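Local coordinates for protein iota-carrageenase (Alteromonas sp., PDB 1H80) that hydrolyses iota-carrageenans, sulfated galactans of red algal cell walls, with inversion of anomeric configuration, at residues K244-V249 and D365-Q370; Q370-S375 and S445-N450. One frame throughout, in Å; residues are numbered along the deposited sequence. Where two conformers were deposited one is given.

Contact 1: residues K244-V249 and D365-Q370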
# COMPACT_ATOMS: atom_id res chain seq x y z
N LYS A 244 -10.53 -10.43 -0.73
CA LYS A 244 -10.49 -10.65 -2.18
C LYS A 244 -9.24 -10.06 -2.82
O LYS A 244 -9.31 -9.49 -3.91
CB LYS A 244 -11.74 -10.07 -2.83
CG LYS A 244 -13.04 -10.65 -2.29
CD LYS A 244 -14.24 -10.05 -3.00
CE LYS A 244 -15.54 -10.62 -2.46
NZ LYS A 244 -16.73 -10.05 -3.15
N GLY A 245 -8.11 -10.19 -2.15
CA GLY A 245 -6.88 -9.64 -2.69
C GLY A 245 -5.70 -10.58 -2.60
O GLY A 245 -5.86 -11.79 -2.47
N LEU A 246 -4.50 -10.01 -2.67
CA LEU A 246 -3.27 -10.78 -2.61
C LEU A 246 -2.87 -11.08 -1.17
O LEU A 246 -2.63 -12.24 -0.82
CB LEU A 246 -2.13 -10.01 -3.28
CG LEU A 246 -2.20 -9.80 -4.79
CD1 LEU A 246 -1.04 -8.91 -5.23
CD2 LEU A 246 -2.14 -11.14 -5.51
N ALA A 247 -2.81 -10.04 -0.34
CA ALA A 247 -2.42 -10.20 1.05
C ALA A 247 -2.73 -8.93 1.82
O ALA A 247 -2.91 -7.86 1.23
CB ALA A 247 -0.93 -10.49 1.15
N ALA A 248 -2.81 -9.04 3.14
CA ALA A 248 -3.07 -7.89 3.98
C ALA A 248 -1.76 -7.16 4.19
O ALA A 248 -1.68 -5.94 4.11
CB ALA A 248 -3.64 -8.34 5.32
N VAL A 249 -0.72 -7.94 4.46
CA VAL A 249 0.60 -7.38 4.70
C VAL A 249 1.63 -8.08 3.82
O VAL A 249 1.66 -9.30 3.74
CB VAL A 249 1.01 -7.57 6.17
CG1 VAL A 249 2.42 -7.05 6.38
CG2 VAL A 249 0.03 -6.85 7.08
N ASP A 365 -6.92 -12.84 -5.07
CA ASP A 365 -6.11 -12.42 -6.21
C ASP A 365 -4.93 -13.38 -6.16
O ASP A 365 -4.32 -13.56 -5.11
CB ASP A 365 -5.58 -10.98 -6.05
CG ASP A 365 -6.62 -9.92 -6.36
OD1 ASP A 365 -7.52 -10.18 -7.19
OD2 ASP A 365 -6.53 -8.81 -5.79
N LEU A 366 -4.61 -14.00 -7.29
CA LEU A 366 -3.52 -14.96 -7.34
C LEU A 366 -2.56 -14.65 -8.47
O LEU A 366 -2.96 -14.19 -9.53
CB LEU A 366 -4.07 -16.37 -7.53
CG LEU A 366 -5.05 -16.87 -6.47
CD1 LEU A 366 -5.70 -18.18 -6.92
CD2 LEU A 366 -4.31 -17.06 -5.15
N LYS A 367 -1.28 -14.90 -8.22
CA LYS A 367 -0.26 -14.68 -9.24
C LYS A 367 -0.04 -16.01 -9.95
O LYS A 367 -0.23 -17.08 -9.36
CB LYS A 367 1.05 -14.21 -8.60
CG LYS A 367 0.93 -12.88 -7.87
CD LYS A 367 0.50 -11.75 -8.80
CE LYS A 367 1.56 -11.46 -9.86
NZ LYS A 367 1.19 -10.31 -10.73
N GLN A 368 0.34 -15.95 -11.21
CA GLN A 368 0.55 -17.18 -11.97
C GLN A 368 1.56 -18.12 -11.31
O GLN A 368 1.36 -19.33 -11.30
CB GLN A 368 1.01 -16.86 -13.39
CG GLN A 368 0.99 -18.07 -14.31
CD GLN A 368 1.47 -17.74 -15.70
OE1 GLN A 368 2.67 -17.70 -15.96
NE2 GLN A 368 0.53 -17.46 -16.60
N ASP A 369 2.64 -17.56 -10.74
CA ASP A 369 3.66 -18.39 -10.11
C ASP A 369 3.24 -18.96 -8.76
O ASP A 369 4.06 -19.52 -8.04
CB ASP A 369 4.99 -17.62 -9.98
CG ASP A 369 4.93 -16.49 -8.97
OD1 ASP A 369 3.85 -16.24 -8.38
OD2 ASP A 369 5.97 -15.83 -8.76
N GLN A 370 1.96 -18.83 -8.43
CA GLN A 370 1.43 -19.36 -7.18
C GLN A 370 0.43 -20.47 -7.47
O GLN A 370 0.11 -21.27 -6.59
CB GLN A 370 0.72 -18.27 -6.37
CG GLN A 370 1.61 -17.10 -5.98
CD GLN A 370 0.83 -16.00 -5.28
OE1 GLN A 370 -0.32 -15.73 -5.62
NE2 GLN A 370 1.45 -15.36 -4.30
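Gly245 and Asp365 join a loop (244-246, just before the corner at 248-249) of the right-handed parallel beta-helix of this enzyme, the fold of the pectate lyase-like clan, to a strand that belongs to an excursion from it. Residues 244-249 lie between strands 231-243 and 250-252. One backbone bond crosses the contact, from Asp365 N to Gly245 O at 3.0 Å (N-H...O 155°).

The tight part lies around the Asp365 side chain, which points at the loop. Its OD2 comes to 3.2 Å from Gly245 CA. The same OD2 is 3.4 Å from Lys244 O, and as both are acceptors they cannot bond. Each has its own donor: Gly212 N bonds OD2, while Arg464 NH2 bonds Lys244 O and makes a long, weak ion pair with OD2. The Leu246 and Asp365 side chains cross at about a right angle. Leu246 CG is anti to its carbonyl carbon (chi1 -67°), which puts it 3.8 Å from Asp365 CB; the CD2 branch comes closer, to 3.5 Å from that same carbon.

Beyond Asp365 the packing thins. Leu246 CD2 still reaches Lys367 CG, at 4.2 Å, but the ammonium NZ of that lysine bonds Gln397 O. From Gln368 onward the 365-370 segment leaves the loop, and Asp369 lies exposed to solvent. The turn is held by the backbone bond from Gln370 N to Lys367 O and by Gln370 OE1, which accepts Lys367 N in a nearly straight bond (N-H...O 173°). On the packed side, the closest approach of Leu246 is made by its methyl CD2, 3.3 Å from Asp365 O.

Contact 2: residues Q370-S375 and S445-N450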
# COMPACT_ATOMS: atom_id res chain seq x y z
N GLN A 370 1.96 -18.83 -8.43
CA GLN A 370 1.43 -19.36 -7.18
C GLN A 370 0.43 -20.47 -7.47
O GLN A 370 0.11 -21.27 -6.59
CB GLN A 370 0.72 -18.27 -6.37
CG GLN A 370 1.61 -17.10 -5.98
CD GLN A 370 0.83 -16.00 -5.28
OE1 GLN A 370 -0.32 -15.73 -5.62
NE2 GLN A 370 1.45 -15.36 -4.30
N LEU A 371 -0.06 -20.51 -8.70
CA LEU A 371 -1.06 -21.51 -9.10
C LEU A 371 -0.67 -22.96 -8.89
O LEU A 371 -1.53 -23.80 -8.64
CB LEU A 371 -1.46 -21.31 -10.56
CG LEU A 371 -2.12 -19.99 -10.93
CD1 LEU A 371 -2.47 -20.00 -12.41
CD2 LEU A 371 -3.38 -19.78 -10.08
N ASP A 372 0.62 -23.25 -8.98
CA ASP A 372 1.08 -24.62 -8.81
C ASP A 372 0.92 -25.11 -7.38
O ASP A 372 0.99 -26.31 -7.12
CB ASP A 372 2.54 -24.75 -9.25
CG ASP A 372 2.72 -24.57 -10.76
OD1 ASP A 372 1.71 -24.35 -11.46
OD2 ASP A 372 3.87 -24.65 -11.23
N TYR A 373 0.69 -24.19 -6.45
CA TYR A 373 0.51 -24.60 -5.06
C TYR A 373 -0.86 -25.21 -4.82
O TYR A 373 -1.16 -25.66 -3.71
CB TYR A 373 0.76 -23.41 -4.13
CG TYR A 373 2.22 -23.01 -4.10
CD1 TYR A 373 3.19 -23.91 -3.65
CD2 TYR A 373 2.64 -21.76 -4.54
CE1 TYR A 373 4.54 -23.58 -3.66
CE2 TYR A 373 3.99 -21.41 -4.55
CZ TYR A 373 4.93 -22.33 -4.11
OH TYR A 373 6.27 -21.99 -4.13
N PHE A 374 -1.69 -25.26 -5.86
CA PHE A 374 -3.01 -25.87 -5.73
C PHE A 374 -2.89 -27.38 -5.88
O PHE A 374 -3.86 -28.11 -5.66
CB PHE A 374 -3.96 -25.34 -6.81
CG PHE A 374 -4.58 -24.02 -6.48
CD1 PHE A 374 -5.33 -23.86 -5.32
CD2 PHE A 374 -4.44 -22.93 -7.33
CE1 PHE A 374 -5.93 -22.63 -5.01
CE2 PHE A 374 -5.03 -21.70 -7.04
CZ PHE A 374 -5.78 -21.56 -5.88
N SER A 375 -1.70 -27.85 -6.25
CA SER A 375 -1.48 -29.28 -6.46
C SER A 375 -1.89 -30.19 -5.31
O SER A 375 -2.28 -31.33 -5.53
CB SER A 375 -0.01 -29.53 -6.80
OG SER A 375 0.83 -29.25 -5.69
N SER A 445 5.33 -28.30 -5.30
CA SER A 445 4.23 -27.88 -6.14
C SER A 445 4.34 -28.55 -7.51
O SER A 445 5.37 -29.12 -7.84
CB SER A 445 4.25 -26.36 -6.31
OG SER A 445 5.42 -25.93 -6.99
N SER A 446 3.27 -28.47 -8.28
CA SER A 446 3.24 -29.05 -9.62
C SER A 446 2.14 -28.34 -10.40
O SER A 446 1.14 -27.90 -9.81
CB SER A 446 2.95 -30.55 -9.54
OG SER A 446 1.69 -30.80 -8.94
N ARG A 447 2.31 -28.22 -11.71
CA ARG A 447 1.31 -27.54 -12.52
C ARG A 447 0.03 -28.36 -12.66
O ARG A 447 0.04 -29.47 -13.19
CB ARG A 447 1.86 -27.21 -13.91
CG ARG A 447 0.83 -26.55 -14.80
CD ARG A 447 1.45 -25.86 -16.00
NE ARG A 447 0.42 -25.27 -16.85
CZ ARG A 447 0.67 -24.47 -17.88
NH1 ARG A 447 1.91 -24.14 -18.19
NH2 ARG A 447 -0.34 -23.99 -18.60
N VAL A 448 -1.07 -27.79 -12.18
CA VAL A 448 -2.36 -28.44 -12.25
C VAL A 448 -3.36 -27.51 -12.93
O VAL A 448 -4.47 -27.92 -13.26
CB VAL A 448 -2.87 -28.81 -10.83
CG1 VAL A 448 -1.94 -29.84 -10.20
CG2 VAL A 448 -2.92 -27.58 -9.95
N CYS A 449 -2.95 -26.26 -13.14
CA CYS A 449 -3.82 -25.28 -13.78
C CYS A 449 -3.45 -25.01 -15.23
O CYS A 449 -2.28 -25.09 -15.60
CB CYS A 449 -3.79 -23.94 -13.03
SG CYS A 449 -4.38 -24.05 -11.31
N ASN A 450 -4.46 -24.70 -16.03
CA ASN A 450 -4.28 -24.39 -17.44
C ASN A 450 -4.10 -22.88 -17.45
O ASN A 450 -5.08 -22.13 -17.51
CB ASN A 450 -5.52 -24.78 -18.23
CG ASN A 450 -5.32 -24.67 -19.73
OD1 ASN A 450 -4.56 -23.81 -20.20
ND2 ASN A 450 -6.00 -25.51 -20.49
O HOH W 1 -1.00 -24.90 -11.46
O HOH W 2 5.53 -26.22 -9.82
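The backbones of Asp372 and Arg447 approach to 4.7 Å between CA atoms, and the paired residues run in opposite directions, Leu371 facing Cys449 and Tyr373 facing Ser445. A weak bond from Ser446 N to Asp372 O (3.3 Å) crosses directly.

Asp372 CG is anti to its carbonyl carbon (chi1 -68°), which sets it 3.7 Å from Arg447 CA. OD1 bonds the hydroxyl of Tyr451 and lies against Arg447 CA at 3.4 Å. Two waters bridge the contact: OD1 accepts from one at 2.8 Å that takes the Val448 N-H, and OD2 from another that bonds Ser445 OG. Arg447 NE stays 5.6 Å from Asp372 OD1 and donates to Cys449 O. An alanine in place of Asp372 would probably leave both waters and the Tyr451 hydroxyl without their carboxylate partner, weakening the bridges to Val448 N and Ser445 OG. The apolar side includes Phe374 CB against Val448 CG2 (4.0 Å) and Cys449 SG, which meets Leu371 CB and lies obliquely to the Phe374 ring in a sulfur-aromatic contact.

Segment 370-375 follows strand 364-366 in the loop leading to strand 399-401; segment 445-450 lies between strand 438-439 and helix 459-463, and the Cys381-Cys449 disulfide ties the two loops covalently.

Overall arrangement
Contacts 1 and 2 follow in series along the chain, the first closing at Gln370, which both share, before the second reaches forward to 445-450. Their centres are 14 Å apart on one side of the molecule, about 14 and 27 Å from the chain's centre, so the path leads outward from the beta-helix. Strand 364-366, paired antiparallel with 399-401, enters contact 1, and the turn at 367-370 leads from it into contact 2. The contacts also touch directly: Leu366 CD1 packs 3.5 Å from Phe374 CZ. Contact 1 thus fastens the excursion to a loop of the beta-helix, and contact 2 fastens its outer part to the C-terminal segment.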